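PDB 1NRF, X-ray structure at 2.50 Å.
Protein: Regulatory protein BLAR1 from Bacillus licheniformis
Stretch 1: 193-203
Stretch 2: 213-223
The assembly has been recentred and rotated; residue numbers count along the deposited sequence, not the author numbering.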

# COMPACT_ATOMS: atom_id res chain seq x y z
N ASN A 193 -13.98 -13.07 12.72
CA ASN A 193 -14.44 -14.41 12.37
C ASN A 193 -13.27 -15.40 12.38
O ASN A 193 -12.98 -16.02 13.40
CB ASN A 193 -15.12 -14.40 10.99
CG ASN A 193 -16.37 -13.52 10.95
OD1 ASN A 193 -17.12 -13.51 9.96
ND2 ASN A 193 -16.59 -12.76 12.02
N GLY A 194 -12.60 -15.53 11.23
CA GLY A 194 -11.45 -16.40 11.11
C GLY A 194 -10.52 -15.81 10.06
O GLY A 194 -9.63 -16.48 9.52
N ARG A 195 -10.74 -14.53 9.77
CA ARG A 195 -9.97 -13.81 8.77
C ARG A 195 -9.10 -12.71 9.35
O ARG A 195 -9.50 -12.02 10.28
CB ARG A 195 -10.93 -13.19 7.76
CG ARG A 195 -11.90 -14.17 7.15
CD ARG A 195 -13.32 -13.80 7.53
NE ARG A 195 -14.22 -13.85 6.37
CZ ARG A 195 -14.42 -14.92 5.61
NH1 ARG A 195 -13.79 -16.06 5.87
NH2 ARG A 195 -15.25 -14.85 4.59
N VAL A 196 -7.92 -12.55 8.77
CA VAL A 196 -6.98 -11.51 9.19
C VAL A 196 -6.84 -10.45 8.10
O VAL A 196 -6.52 -10.77 6.96
CB VAL A 196 -5.58 -12.08 9.47
CG1 VAL A 196 -4.65 -10.96 9.88
CG2 VAL A 196 -5.64 -13.14 10.55
N LEU A 197 -7.07 -9.20 8.47
CA LEU A 197 -6.97 -8.09 7.54
C LEU A 197 -5.63 -7.35 7.66
O LEU A 197 -5.22 -6.97 8.76
CB LEU A 197 -8.09 -7.08 7.79
CG LEU A 197 -8.13 -5.88 6.84
CD1 LEU A 197 -8.57 -6.35 5.46
CD2 LEU A 197 -9.10 -4.81 7.37
N SER A 198 -4.96 -7.17 6.53
CA SER A 198 -3.70 -6.45 6.45
C SER A 198 -3.92 -5.38 5.38
O SER A 198 -4.64 -5.63 4.40
CB SER A 198 -2.55 -7.37 6.03
OG SER A 198 -2.20 -8.30 7.04
N GLY A 199 -3.33 -4.20 5.56
CA GLY A 199 -3.49 -3.14 4.59
C GLY A 199 -2.74 -1.86 4.90
O GLY A 199 -2.14 -1.72 5.97
N LYS A 200 -2.75 -0.92 3.96
CA LYS A 200 -2.07 0.35 4.14
C LYS A 200 -2.69 1.44 3.27
O LYS A 200 -2.93 1.24 2.08
CB LYS A 200 -0.58 0.19 3.82
CG LYS A 200 0.34 0.97 4.77
CD LYS A 200 0.69 2.33 4.19
CE LYS A 200 0.92 3.35 5.27
NZ LYS A 200 -0.39 3.85 5.75
N THR A 201 -2.96 2.59 3.88
CA THR A 201 -3.57 3.72 3.19
C THR A 201 -2.56 4.63 2.51
O THR A 201 -1.37 4.61 2.83
CB THR A 201 -4.36 4.63 4.15
OG1 THR A 201 -3.46 5.13 5.16
CG2 THR A 201 -5.50 3.89 4.79
N GLY A 202 -3.06 5.46 1.61
CA GLY A 202 -2.22 6.40 0.90
C GLY A 202 -3.06 7.60 0.50
O GLY A 202 -4.20 7.45 0.06
N THR A 203 -2.51 8.80 0.70
CA THR A 203 -3.20 10.03 0.34
C THR A 203 -2.29 10.96 -0.44
O THR A 203 -1.11 11.11 -0.11
CB THR A 203 -3.71 10.79 1.57
OG1 THR A 203 -4.66 9.98 2.28
CG2 THR A 203 -4.39 12.09 1.15
N GLY A 213 -6.73 8.81 -3.13
CA GLY A 213 -6.56 7.89 -2.02
C GLY A 213 -6.29 6.45 -2.42
O GLY A 213 -6.82 5.96 -3.41
N TRP A 214 -5.47 5.78 -1.61
CA TRP A 214 -5.10 4.39 -1.84
C TRP A 214 -5.37 3.53 -0.61
O TRP A 214 -5.23 3.97 0.53
CB TRP A 214 -3.60 4.23 -2.09
CG TRP A 214 -3.04 4.44 -3.45
CD1 TRP A 214 -2.21 5.46 -3.83
CD2 TRP A 214 -3.05 3.51 -4.54
NE1 TRP A 214 -1.69 5.21 -5.07
CE2 TRP A 214 -2.18 4.02 -5.53
CE3 TRP A 214 -3.70 2.28 -4.77
CZ2 TRP A 214 -1.93 3.35 -6.75
CZ3 TRP A 214 -3.46 1.62 -5.98
CH2 TRP A 214 -2.58 2.16 -6.95
N PHE A 215 -5.74 2.28 -0.86
CA PHE A 215 -5.91 1.31 0.20
C PHE A 215 -5.68 -0.05 -0.43
O PHE A 215 -6.52 -0.55 -1.19
CB PHE A 215 -7.27 1.37 0.88
CG PHE A 215 -7.34 0.48 2.09
CD1 PHE A 215 -6.42 0.62 3.11
CD2 PHE A 215 -8.25 -0.57 2.15
CE1 PHE A 215 -6.39 -0.27 4.18
CE2 PHE A 215 -8.24 -1.47 3.21
CZ PHE A 215 -7.30 -1.33 4.23
N ILE A 216 -4.52 -0.61 -0.14
CA ILE A 216 -4.12 -1.90 -0.67
C ILE A 216 -3.87 -2.84 0.49
O ILE A 216 -3.72 -2.40 1.62
CB ILE A 216 -2.82 -1.78 -1.52
CG1 ILE A 216 -1.61 -1.50 -0.61
CG2 ILE A 216 -2.98 -0.66 -2.53
CD1 ILE A 216 -0.29 -1.41 -1.37
N GLY A 217 -3.82 -4.14 0.20
CA GLY A 217 -3.58 -5.11 1.24
C GLY A 217 -4.17 -6.45 0.88
O GLY A 217 -4.43 -6.75 -0.29
N TYR A 218 -4.38 -7.29 1.88
CA TYR A 218 -4.94 -8.60 1.62
C TYR A 218 -5.71 -9.16 2.82
O TYR A 218 -5.63 -8.65 3.94
CB TYR A 218 -3.82 -9.56 1.19
CG TYR A 218 -2.58 -9.44 2.04
CD1 TYR A 218 -2.46 -10.14 3.23
CD2 TYR A 218 -1.55 -8.56 1.69
CE1 TYR A 218 -1.35 -9.98 4.06
CE2 TYR A 218 -0.45 -8.38 2.51
CZ TYR A 218 -0.35 -9.09 3.69
OH TYR A 218 0.73 -8.90 4.52
N VAL A 219 -6.49 -10.20 2.56
CA VAL A 219 -7.25 -10.85 3.60
C VAL A 219 -6.80 -12.30 3.64
O VAL A 219 -6.78 -12.99 2.61
CB VAL A 219 -8.77 -10.80 3.32
CG1 VAL A 219 -9.52 -11.63 4.36
CG2 VAL A 219 -9.26 -9.36 3.35
N GLU A 220 -6.43 -12.77 4.82
CA GLU A 220 -6.00 -14.14 4.96
C GLU A 220 -7.08 -14.96 5.64
O GLU A 220 -7.49 -14.65 6.76
CB GLU A 220 -4.73 -14.22 5.79
CG GLU A 220 -3.66 -13.26 5.34
CD GLU A 220 -2.51 -13.21 6.31
OE1 GLU A 220 -1.62 -14.09 6.23
OE2 GLU A 220 -2.50 -12.29 7.16
N THR A 221 -7.54 -16.01 4.95
CA THR A 221 -8.54 -16.90 5.53
C THR A 221 -7.84 -18.21 5.87
O THR A 221 -6.61 -18.34 5.74
CB THR A 221 -9.74 -17.18 4.57
OG1 THR A 221 -9.29 -17.93 3.43
CG2 THR A 221 -10.39 -15.85 4.12
N ALA A 222 -8.62 -19.19 6.32
CA ALA A 222 -8.07 -20.47 6.71
C ALA A 222 -7.59 -21.29 5.53
O ALA A 222 -6.70 -22.12 5.68
CB ALA A 222 -9.09 -21.26 7.51
N ASP A 223 -8.18 -21.06 4.37
CA ASP A 223 -7.78 -21.82 3.19
C ASP A 223 -7.55 -20.96 1.94
O ASP A 223 -7.35 -21.51 0.85
CB ASP A 223 -8.84 -22.88 2.89
CG ASP A 223 -10.22 -22.29 2.67
OD1 ASP A 223 -10.45 -21.13 3.07
OD2 ASP A 223 -11.09 -22.99 2.10
O HOH W 1 -3.99 -10.39 6.22
O HOH W 2 0.10 -8.93 7.50

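Eight backbone hydrogen bonds join the two stretches, in four reciprocal pairs. Strands 195-203 and 213-220 run antiparallel, 166° apart in direction, with axes 4.4 Å apart at closest approach. Gly202 and Trp214 form the shortest pair: Trp214 N to Gly202 O is 2.7 Å, and Gly202 N to Trp214 O is 2.8 Å. The Val196 and Glu220 bonds are nearly linear, with Val196 N to Glu220 O and Glu220 N to Val196 O both 2.9 Å. Ser198 pairs with Tyr218 and Lys200 with Ile216. The longest bond is Ile216 N to Lys200 O, at 3.3 Å. Between these pairs, CA-H groups also approach carbonyls, as in Thr201 CA to Trp214 O at 3.1 Å.

Water extends the polar network. Water 1 lies within hydrogen-bonding reach of Val196 O (2.7 Å), Glu220 OE2 (2.6 Å) and Ser198 OG (2.9 Å). It therefore links a backbone carbonyl to side chains of both strands. Water 2 bridges Ser198 OG (2.4 Å) and Tyr218 OH (3.0 Å).

Ser198 and Tyr218 share a face of the sheet. Ser198 CB sits over the Tyr218 ring, 3.8 Å from its centroid, in a CH-pi contact. On the same face, Val196 CG1 lies 3.7 Å from Glu220 OE2.

The other face is more apolar. Leu197 CD1 meets Val219 CG2 at 3.7 Å, and Thr201 CG2 lies 3.8 Å from Phe215 CD1. Between these contacts, Gly199 and Gly217 bring their CA atoms to 3.9 Å. A CB on Gly199 would clash with Phe215 CZ. One on Gly217 would strike Ser198 O and Gly199 CA, and the Gly217 backbone angles themselves call for glycine.

At one end, Arg195 CG packs against Thr221 CG2 at 3.8 Å. Together the stretches bury 786 Å², counting both sides.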